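Local coordinates for protein F420-H2 Dependent Reductase A (Mycobacterium smegmatis str. MC2 155, PDB 3H96) that probably uses the deazaflavin coenzyme F420 as a hydride carrier in reduction reactions, as an F420-dependent reductase from a mycobacterial group linked to aflatoxin degradation, at residues M51-F65 / R110-F122. Sequence-based numbering, arbitrary orientation.
Sequences MYLPSDDDPGTIYVF and RIYSEQARRYPGF
Phe65 packs against helix 105-118, one ring face covered by the aliphatic part of Gln115, whose CB comes within 3.4 Å of Phe65 CZ. The edge of Phe65 is turned to the face of Tyr112, planes at 81°, and Phe122 completes the aromatic cluster; Tyr112 OH donates to Phe122 O (2.7 Å), tying helix 105-118 to the helix that follows it. Along the strand, Ile111 lays CD1 over a face of Tyr63, 3.8 Å from the ring centroid, while its CG2 touches both Phe65 and Leu53. Selenomethionine Met51, extended beyond CG, sets SE over the centre of the Tyr119 ring (4.1 Å) and against the edge of Phe122, a double Met-aromatic contact. The hairpin of strands 53-54 and 61-65 ends the antiparallel sheet of this FMN-binding-clan fold, and residues 110-118 of helix 105-118 cross strand 61-65 at 77°. Gln115, bent at chi2 (63°), carries its amide past Leu53 so that NE2 donates to a water (2.7 Å), which in turn donates to Tyr52 O. Leu53 CD1 also lies over the guanidinium of Arg118, whose NE and NH2 both grip Glu114 OE1, NE at 2.9 Å through the anti lone pair. Toward the hairpin turn, another water joins Asp57 OD1, Tyr63 OH and Arg110 NH1; Arg110 also forms a salt bridge with Asp107.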
HETATM    1  N   MSE A  51       4.085   2.971   1.343  1.00  7.47           N
HETATM    2  CA  MSE A  51       4.217   2.508   2.716  1.00  7.29           C
HETATM    3  C   MSE A  51       3.349   1.282   3.034  1.00  7.99           C
HETATM    4  O   MSE A  51       2.331   1.061   2.383  1.00  9.62           O
HETATM    5  CB  MSE A  51       3.807   3.656   3.644  1.00  9.31           C
HETATM    6  CG  MSE A  51       4.882   4.784   3.722  1.00  9.77           C
HETATM    7 SE   MSE A  51       4.207   6.049   5.117  1.00 15.66          SE
HETATM    8  CE  MSE A  51       5.502   7.577   4.951  1.00 16.90           C
ATOM      9  N   TYR A  52       3.734   0.495   4.029  1.00  7.11           N
ATOM     10  CA  TYR A  52       2.786  -0.432   4.603  1.00  9.61           C
ATOM     11  C   TYR A  52       2.775  -0.386   6.107  1.00  9.91           C
ATOM     12  O   TYR A  52       3.678   0.145   6.711  1.00 10.16           O
ATOM     13  CB  TYR A  52       3.103  -1.857   4.120  1.00  7.15           C
ATOM     14  CG  TYR A  52       4.312  -2.462   4.736  1.00 10.01           C
ATOM     15  CD1 TYR A  52       4.230  -3.134   5.980  1.00  9.42           C
ATOM     16  CD2 TYR A  52       5.530  -2.403   4.081  1.00  8.28           C
ATOM     17  CE1 TYR A  52       5.327  -3.733   6.561  1.00 10.31           C
ATOM     18  CE2 TYR A  52       6.677  -2.987   4.661  1.00  7.72           C
ATOM     19  CZ  TYR A  52       6.586  -3.655   5.881  1.00 11.24           C
ATOM     20  OH  TYR A  52       7.745  -4.255   6.389  1.00  9.22           O
ATOM     21  N   LEU A  53       1.754  -0.979   6.718  1.00 10.68           N
ATOM     22  CA  LEU A  53       1.746  -1.145   8.156  1.00  9.51           C
ATOM     23  C   LEU A  53       1.775  -2.621   8.395  1.00 10.49           C
ATOM     24  O   LEU A  53       0.889  -3.351   7.901  1.00 11.50           O
ATOM     25  CB  LEU A  53       0.456  -0.533   8.731  1.00  9.49           C
ATOM     26  CG  LEU A  53       0.325  -0.669  10.276  1.00 10.43           C
ATOM     27  CD1 LEU A  53       1.292   0.337  10.964  1.00  8.14           C
ATOM     28  CD2 LEU A  53      -1.088  -0.275  10.673  1.00  9.19           C
ATOM     29  N   PRO A  54       2.756  -3.102   9.185  1.00 11.84           N
ATOM     30  CA  PRO A  54       2.693  -4.542   9.452  1.00 11.87           C
ATOM     31  C   PRO A  54       1.518  -4.973  10.367  1.00 13.59           C
ATOM     32  O   PRO A  54       0.975  -4.220  11.176  1.00 12.10           O
ATOM     33  CB  PRO A  54       4.072  -4.897  10.070  1.00 13.23           C
ATOM     34  CG  PRO A  54       4.794  -3.437  10.463  1.00 14.05           C
ATOM     35  CD  PRO A  54       3.875  -2.359   9.840  1.00  9.75           C
ATOM     36  N   SER A  55       1.021  -6.186  10.144  1.00 14.49           N
ATOM     37  CA  SER A  55      -0.094  -6.677  10.908  1.00 14.07           C
ATOM     38  C   SER A  55       0.359  -6.846  12.350  1.00 16.42           C
ATOM     39  O   SER A  55       1.390  -7.344  12.612  1.00 15.68           O
ATOM     40  CB  SER A  55      -0.614  -8.010  10.398  1.00 28.23           C
ATOM     41  OG  SER A  55      -1.414  -8.626  11.333  1.00 28.97           O
ATOM     42  N   ASP A  56      -0.437  -6.431  13.285  1.00 17.26           N
ATOM     43  CA  ASP A  56      -0.017  -6.707  14.659  1.00 19.71           C
ATOM     44  C   ASP A  56      -0.398  -8.121  15.160  1.00 20.69           C
ATOM     45  O   ASP A  56      -0.021  -8.479  16.277  1.00 21.37           O
ATOM     46  CB  ASP A  56      -0.559  -5.664  15.633  1.00 20.52           C
ATOM     47  CG  ASP A  56       0.266  -4.381  15.662  1.00 26.96           C
ATOM     48  OD1 ASP A  56      -0.377  -3.332  15.957  1.00 33.55           O
ATOM     49  OD2 ASP A  56       1.537  -4.386  15.430  1.00 27.27           O
ATOM     50  N   ASP A  57      -1.101  -8.908  14.325  1.00 22.10           N
ATOM     51  CA  ASP A  57      -1.793 -10.160  14.737  1.00 25.98           C
ATOM     52  C   ASP A  57      -1.299 -11.359  13.967  1.00 25.58           C
ATOM     53  O   ASP A  57      -1.512 -12.484  14.396  1.00 24.23           O
ATOM     54  CB  ASP A  57      -3.317 -10.131  14.431  1.00 27.51           C
ATOM     55  CG  ASP A  57      -4.067  -9.061  15.214  1.00 35.42           C
ATOM     56  OD1 ASP A  57      -4.578  -8.070  14.604  1.00 38.51           O
ATOM     57  OD2 ASP A  57      -4.138  -9.212  16.452  1.00 43.85           O
ATOM     58  N   ASP A  58      -0.749 -11.106  12.786  1.00 23.39           N
ATOM     59  CA  ASP A  58      -0.446 -12.173  11.854  1.00 25.63           C
ATOM     60  C   ASP A  58       0.871 -11.902  11.091  1.00 23.74           C
ATOM     61  O   ASP A  58       0.949 -10.993  10.223  1.00 21.60           O
ATOM     62  CB  ASP A  58      -1.627 -12.393  10.876  1.00 26.85           C
ATOM     63  CG  ASP A  58      -1.472 -13.647  10.046  1.00 32.46           C
ATOM     64  OD1 ASP A  58      -2.008 -13.656   8.905  1.00 35.22           O
ATOM     65  OD2 ASP A  58      -0.857 -14.630  10.538  1.00 35.93           O
ATOM     66  N   PRO A  59       1.904 -12.676  11.445  1.00 23.07           N
ATOM     67  CA  PRO A  59       3.191 -12.594  10.752  1.00 22.47           C
ATOM     68  C   PRO A  59       2.946 -12.947   9.292  1.00 20.81           C
ATOM     69  O   PRO A  59       2.156 -13.843   8.988  1.00 22.27           O
ATOM     70  CB  PRO A  59       4.048 -13.672  11.438  1.00 22.40           C
ATOM     71  CG  PRO A  59       3.374 -13.859  12.825  1.00 23.16           C
ATOM     72  CD  PRO A  59       1.908 -13.638  12.568  1.00 24.40           C
ATOM     73  N   GLY A  60       3.613 -12.266   8.383  1.00 20.45           N
ATOM     74  CA  GLY A  60       3.352 -12.548   6.951  1.00 18.43           C
ATOM     75  C   GLY A  60       2.224 -11.723   6.315  1.00 17.35           C
ATOM     76  O   GLY A  60       2.157 -11.666   5.075  1.00 17.59           O
ATOM     77  N   THR A  61       1.428 -11.011   7.117  1.00 15.29           N
ATOM     78  CA  THR A  61       0.370 -10.058   6.566  1.00 13.88           C
ATOM     79  C   THR A  61       0.804  -8.599   6.688  1.00 11.97           C
ATOM     80  O   THR A  61       1.306  -8.233   7.725  1.00 10.57           O
ATOM     81  CB  THR A  61      -1.015 -10.301   7.254  1.00 14.78           C
ATOM     82  OG1 THR A  61      -1.451 -11.613   6.915  1.00 18.62           O
ATOM     83  CG2 THR A  61      -2.125  -9.347   6.744  1.00 13.52           C
ATOM     84  N   ILE A  62       0.646  -7.769   5.629  1.00 10.01           N
ATOM     85  CA  ILE A  62       0.925  -6.325   5.720  1.00  8.25           C
ATOM     86  C   ILE A  62      -0.345  -5.654   5.219  1.00  8.77           C
ATOM     87  O   ILE A  62      -1.132  -6.261   4.489  1.00  8.92           O
ATOM     88  CB  ILE A  62       2.219  -5.872   4.925  1.00  9.23           C
ATOM     89  CG1 ILE A  62       2.109  -6.118   3.409  1.00 10.95           C
ATOM     90  CG2 ILE A  62       3.519  -6.602   5.515  1.00  8.30           C
ATOM     91  CD1 ILE A  62       3.268  -5.436   2.539  1.00 11.94           C
ATOM     92  N   TYR A  63      -0.549  -4.409   5.624  1.00  7.81           N
ATOM     93  CA  TYR A  63      -1.689  -3.610   5.198  1.00  9.38           C
ATOM     94  C   TYR A  63      -1.225  -2.465   4.346  1.00  9.73           C
ATOM     95  O   TYR A  63      -0.258  -1.804   4.723  1.00  8.91           O
ATOM     96  CB  TYR A  63      -2.384  -3.044   6.448  1.00 11.03           C
ATOM     97  CG  TYR A  63      -2.967  -4.113   7.270  1.00 12.64           C
ATOM     98  CD1 TYR A  63      -4.023  -4.875   6.774  1.00 13.96           C
ATOM     99  CD2 TYR A  63      -2.460  -4.413   8.537  1.00 14.81           C
ATOM    100  CE1 TYR A  63      -4.597  -5.881   7.542  1.00 20.52           C
ATOM    101  CE2 TYR A  63      -3.006  -5.417   9.284  1.00 19.00           C
ATOM    102  CZ  TYR A  63      -4.070  -6.144   8.785  1.00 20.73           C
ATOM    103  OH  TYR A  63      -4.661  -7.129   9.557  1.00 27.60           O
ATOM    104  N   VAL A  64      -1.872  -2.233   3.178  1.00  8.43           N
ATOM    105  CA  VAL A  64      -1.537  -1.043   2.389  1.00  8.47           C
ATOM    106  C   VAL A  64      -2.778  -0.144   2.317  1.00  9.49           C
ATOM    107  O   VAL A  64      -3.894  -0.600   2.592  1.00  8.06           O
ATOM    108  CB  VAL A  64      -0.996  -1.364   0.990  1.00  8.94           C
ATOM    109  CG1 VAL A  64       0.396  -2.172   1.099  1.00  7.12           C
ATOM    110  CG2 VAL A  64      -1.932  -2.298   0.284  1.00  9.46           C
ATOM    111  N   PHE A  65      -2.572   1.120   1.946  1.00  7.81           N
ATOM    112  CA  PHE A  65      -3.626   2.133   2.126  1.00  8.78           C
ATOM    113  C   PHE A  65      -3.784   2.749   0.816  1.00  8.52           C
ATOM    114  O   PHE A  65      -2.815   3.369   0.308  1.00  9.84           O
ATOM    115  CB  PHE A  65      -3.142   3.207   3.158  1.00  8.90           C
ATOM    116  CG  PHE A  65      -2.900   2.612   4.511  1.00 11.45           C
ATOM    117  CD1 PHE A  65      -3.984   2.451   5.448  1.00  8.82           C
ATOM    118  CD2 PHE A  65      -1.672   2.035   4.808  1.00 13.13           C
ATOM    119  CE1 PHE A  65      -3.794   1.796   6.638  1.00 10.49           C
ATOM    120  CE2 PHE A  65      -1.480   1.370   6.046  1.00  8.69           C
ATOM    121  CZ  PHE A  65      -2.519   1.261   6.949  1.00 13.29           C
ATOM    122  N   ARG A 110      -9.657   0.570  12.643  1.00 15.07           N
ATOM    123  CA  ARG A 110      -8.626   0.406  13.596  1.00 17.51           C
ATOM    124  C   ARG A 110      -7.253   0.392  12.962  1.00 14.79           C
ATOM    125  O   ARG A 110      -6.336   0.997  13.491  1.00 12.50           O
ATOM    126  CB  ARG A 110      -8.872  -0.693  14.658  1.00 19.90           C
ATOM    127  CG  ARG A 110      -8.651  -2.049  14.227  1.00 27.17           C
ATOM    128  CD  ARG A 110      -8.568  -3.014  15.410  0.50 29.17           C
ATOM    129  NE  ARG A 110      -9.001  -4.348  14.993  0.50 31.98           N
ATOM    130  CZ  ARG A 110      -8.336  -5.115  14.134  0.50 32.11           C
ATOM    131  NH1 ARG A 110      -7.206  -4.687  13.606  0.50 29.66           N
ATOM    132  NH2 ARG A 110      -8.807  -6.317  13.805  0.50 33.90           N
ATOM    133  N   ILE A 111      -7.107  -0.278  11.817  1.00 14.70           N
ATOM    134  CA  ILE A 111      -5.790  -0.343  11.164  1.00 12.48           C
ATOM    135  C   ILE A 111      -5.452   1.068  10.604  1.00 13.18           C
ATOM    136  O   ILE A 111      -4.340   1.556  10.797  1.00 10.36           O
ATOM    137  CB  ILE A 111      -5.786  -1.386  10.084  1.00 13.42           C
ATOM    138  CG1 ILE A 111      -5.895  -2.793  10.706  1.00 12.25           C
ATOM    139  CG2 ILE A 111      -4.567  -1.266   9.117  1.00 12.20           C
ATOM    140  CD1 ILE A 111      -6.565  -3.730   9.727  1.00 16.21           C
ATOM    141  N   TYR A 112      -6.443   1.734   9.988  1.00 13.05           N
ATOM    142  CA  TYR A 112      -6.207   3.084   9.546  1.00 13.38           C
ATOM    143  C   TYR A 112      -5.833   3.971  10.726  1.00 13.64           C
ATOM    144  O   TYR A 112      -4.917   4.761  10.598  1.00 13.12           O
ATOM    145  CB  TYR A 112      -7.431   3.689   8.829  1.00 13.84           C
ATOM    146  CG  TYR A 112      -7.001   4.812   7.908  1.00 12.51           C
ATOM    147  CD1 TYR A 112      -6.808   6.118   8.400  1.00 13.45           C
ATOM    148  CD2 TYR A 112      -6.737   4.551   6.543  1.00 14.84           C
ATOM    149  CE1 TYR A 112      -6.367   7.140   7.553  1.00 10.64           C
ATOM    150  CE2 TYR A 112      -6.328   5.556   5.671  1.00 12.88           C
ATOM    151  CZ  TYR A 112      -6.146   6.865   6.222  1.00 15.48           C
ATOM    152  OH  TYR A 112      -5.741   7.881   5.422  1.00 12.77           O
ATOM    153  N   SER A 113      -6.519   3.866  11.879  1.00 13.98           N
ATOM    154  CA  SER A 113      -6.129   4.717  13.018  1.00 14.82           C
ATOM    155  C   SER A 113      -4.707   4.519  13.465  1.00 13.48           C
ATOM    156  O   SER A 113      -4.094   5.461  13.830  1.00 10.13           O
ATOM    157  CB  SER A 113      -7.007   4.545  14.264  1.00 17.10           C
ATOM    158  OG  SER A 113      -8.325   4.616  13.809  1.00 23.01           O
ATOM    159  N   GLU A 114      -4.190   3.296  13.437  1.00 13.39           N
ATOM    160  CA  GLU A 114      -2.782   3.043  13.843  1.00 12.70           C
ATOM    161  C   GLU A 114      -1.840   3.681  12.828  1.00 12.50           C
ATOM    162  O   GLU A 114      -0.848   4.347  13.168  1.00 12.44           O
ATOM    163  CB  GLU A 114      -2.509   1.516  14.005  1.00 14.39           C
ATOM    164  CG  GLU A 114      -1.062   1.147  14.477  1.00 10.81           C
ATOM    165  CD  GLU A 114      -0.666   1.831  15.828  1.00 16.78           C
ATOM    166  OE1 GLU A 114       0.551   2.094  16.077  1.00 14.96           O
ATOM    167  OE2 GLU A 114      -1.584   2.154  16.607  1.00 20.19           O
ATOM    168  N   GLN A 115      -2.165   3.523  11.552  1.00 12.39           N
ATOM    169  CA  GLN A 115      -1.329   4.173  10.538  1.00 11.26           C
ATOM    170  C   GLN A 115      -1.297   5.702  10.716  1.00 10.08           C
ATOM    171  O   GLN A 115      -0.218   6.329  10.675  1.00 10.09           O
ATOM    172  CB  GLN A 115      -1.836   3.834   9.138  1.00 10.04           C
ATOM    173  CG  GLN A 115      -0.935   4.445   7.973  1.00 10.29           C
ATOM    174  CD  GLN A 115       0.516   3.926   7.905  1.00 11.99           C
ATOM    175  OE1 GLN A 115       1.329   4.386   7.041  1.00 14.51           O
ATOM    176  NE2 GLN A 115       0.873   3.036   8.779  1.00  8.76           N
ATOM    177  N   ALA A 116      -2.477   6.291  10.929  1.00 10.47           N
ATOM    178  CA  ALA A 116      -2.599   7.754  11.121  1.00 11.49           C
ATOM    179  C   ALA A 116      -1.939   8.244  12.408  1.00 13.28           C
ATOM    180  O   ALA A 116      -1.480   9.415  12.509  1.00 12.13           O
ATOM    181  CB  ALA A 116      -4.093   8.199  11.109  1.00 11.64           C
ATOM    182  N   ARG A 117      -1.899   7.368  13.414  1.00 14.30           N
ATOM    183  CA  ARG A 117      -1.195   7.635  14.656  1.00 15.12           C
ATOM    184  C   ARG A 117       0.314   7.779  14.395  1.00 15.23           C
ATOM    185  O   ARG A 117       0.934   8.668  14.933  1.00 14.98           O
ATOM    186  CB  ARG A 117      -1.462   6.544  15.688  1.00 15.70           C
ATOM    187  CG  ARG A 117      -0.816   6.845  17.047  1.00 19.39           C
ATOM    188  CD  ARG A 117      -1.302   5.903  18.118  1.00 20.99           C
ATOM    189  NE  ARG A 117      -0.415   4.788  18.558  1.00 26.35           N
ATOM    190  CZ  ARG A 117       0.760   4.346  18.068  0.50 20.94           C
ATOM    191  NH1 ARG A 117       1.403   3.338  18.645  0.50 10.76           N
ATOM    192  NH2 ARG A 117       1.266   4.852  16.969  0.50 23.30           N
ATOM    193  N   ARG A 118       0.866   6.886  13.579  1.00 13.78           N
ATOM    194  CA  ARG A 118       2.285   6.864  13.239  1.00 13.17           C
ATOM    195  C   ARG A 118       2.619   7.953  12.238  1.00 11.50           C
ATOM    196  O   ARG A 118       3.652   8.576  12.329  1.00 11.38           O
ATOM    197  CB  ARG A 118       2.654   5.510  12.630  1.00 12.21           C
ATOM    198  CG  ARG A 118       2.574   4.428  13.634  1.00 15.39           C
ATOM    199  CD  ARG A 118       2.823   3.027  13.031  1.00 15.89           C
ATOM    200  NE  ARG A 118       2.687   2.109  14.150  1.00 16.80           N
ATOM    201  CZ  ARG A 118       3.412   1.028  14.371  1.00 20.15           C
ATOM    202  NH1 ARG A 118       4.365   0.646  13.505  1.00 16.42           N
ATOM    203  NH2 ARG A 118       3.130   0.296  15.456  1.00 17.80           N
ATOM    204  N   TYR A 119       1.698   8.234  11.321  1.00 12.35           N
ATOM    205  CA  TYR A 119       1.931   9.223  10.303  1.00 12.68           C
ATOM    206  C   TYR A 119       0.680  10.085  10.116  1.00 13.44           C
ATOM    207  O   TYR A 119      -0.152   9.783   9.262  1.00 13.00           O
ATOM    208  CB  TYR A 119       2.251   8.514   8.988  1.00 12.46           C
ATOM    209  CG  TYR A 119       3.527   7.743   9.008  1.00 12.61           C
ATOM    210  CD1 TYR A 119       3.559   6.358   9.230  1.00 11.77           C
ATOM    211  CD2 TYR A 119       4.726   8.404   8.863  1.00 10.85           C
ATOM    212  CE1 TYR A 119       4.792   5.671   9.283  1.00 13.39           C
ATOM    213  CE2 TYR A 119       5.936   7.714   8.890  1.00 14.74           C
ATOM    214  CZ  TYR A 119       5.976   6.363   9.096  1.00 10.61           C
ATOM    215  OH  TYR A 119       7.235   5.759   9.122  1.00  9.41           O
ATOM    216  N   PRO A 120       0.559  11.178  10.895  1.00 14.41           N
ATOM    217  CA  PRO A 120      -0.745  11.857  10.952  1.00 14.89           C
ATOM    218  C   PRO A 120      -1.153  12.559   9.654  1.00 14.65           C
ATOM    219  O   PRO A 120      -2.311  12.973   9.518  1.00 16.80           O
ATOM    220  CB  PRO A 120      -0.582  12.842  12.108  1.00 16.04           C
ATOM    221  CG  PRO A 120       0.440  12.207  13.005  1.00 15.86           C
ATOM    222  CD  PRO A 120       1.429  11.505  12.044  1.00 14.37           C
ATOM    223  N   GLY A 121      -0.246  12.673   8.677  1.00 14.78           N
ATOM    224  CA  GLY A 121      -0.681  13.004   7.300  1.00 15.16           C
ATOM    225  C   GLY A 121      -1.857  12.111   6.807  1.00 14.88           C
ATOM    226  O   GLY A 121      -2.756  12.572   6.010  1.00 14.99           O
ATOM    227  N   PHE A 122      -1.864  10.853   7.262  1.00 12.94           N
ATOM    228  CA  PHE A 122      -2.966   9.952   6.890  1.00 14.94           C
ATOM    229  C   PHE A 122      -4.333  10.456   7.430  1.00 16.37           C
ATOM    230  O   PHE A 122      -5.361  10.233   6.766  1.00 15.86           O
ATOM    231  CB  PHE A 122      -2.685   8.513   7.252  1.00 12.89           C
ATOM    232  CG  PHE A 122      -1.742   7.831   6.251  1.00 16.66           C
ATOM    233  CD1 PHE A 122      -2.252   7.068   5.199  1.00 12.34           C
ATOM    234  CD2 PHE A 122      -0.358   8.008   6.347  1.00 12.21           C
ATOM    235  CE1 PHE A 122      -1.389   6.483   4.241  1.00 15.79           C
ATOM    236  CE2 PHE A 122       0.499   7.443   5.376  1.00 18.48           C
ATOM    237  CZ  PHE A 122      -0.028   6.675   4.354  1.00 16.25           C
TER
HETATM  238  O   HOH W   1       3.461   2.230   8.728  1.00 13.45           O
HETATM  239  O   HOH W   2       1.262  -0.848  17.715  1.00 31.51           O
HETATM  240  O   HOH W   3      -4.755  -6.535  12.409  1.00 29.67           O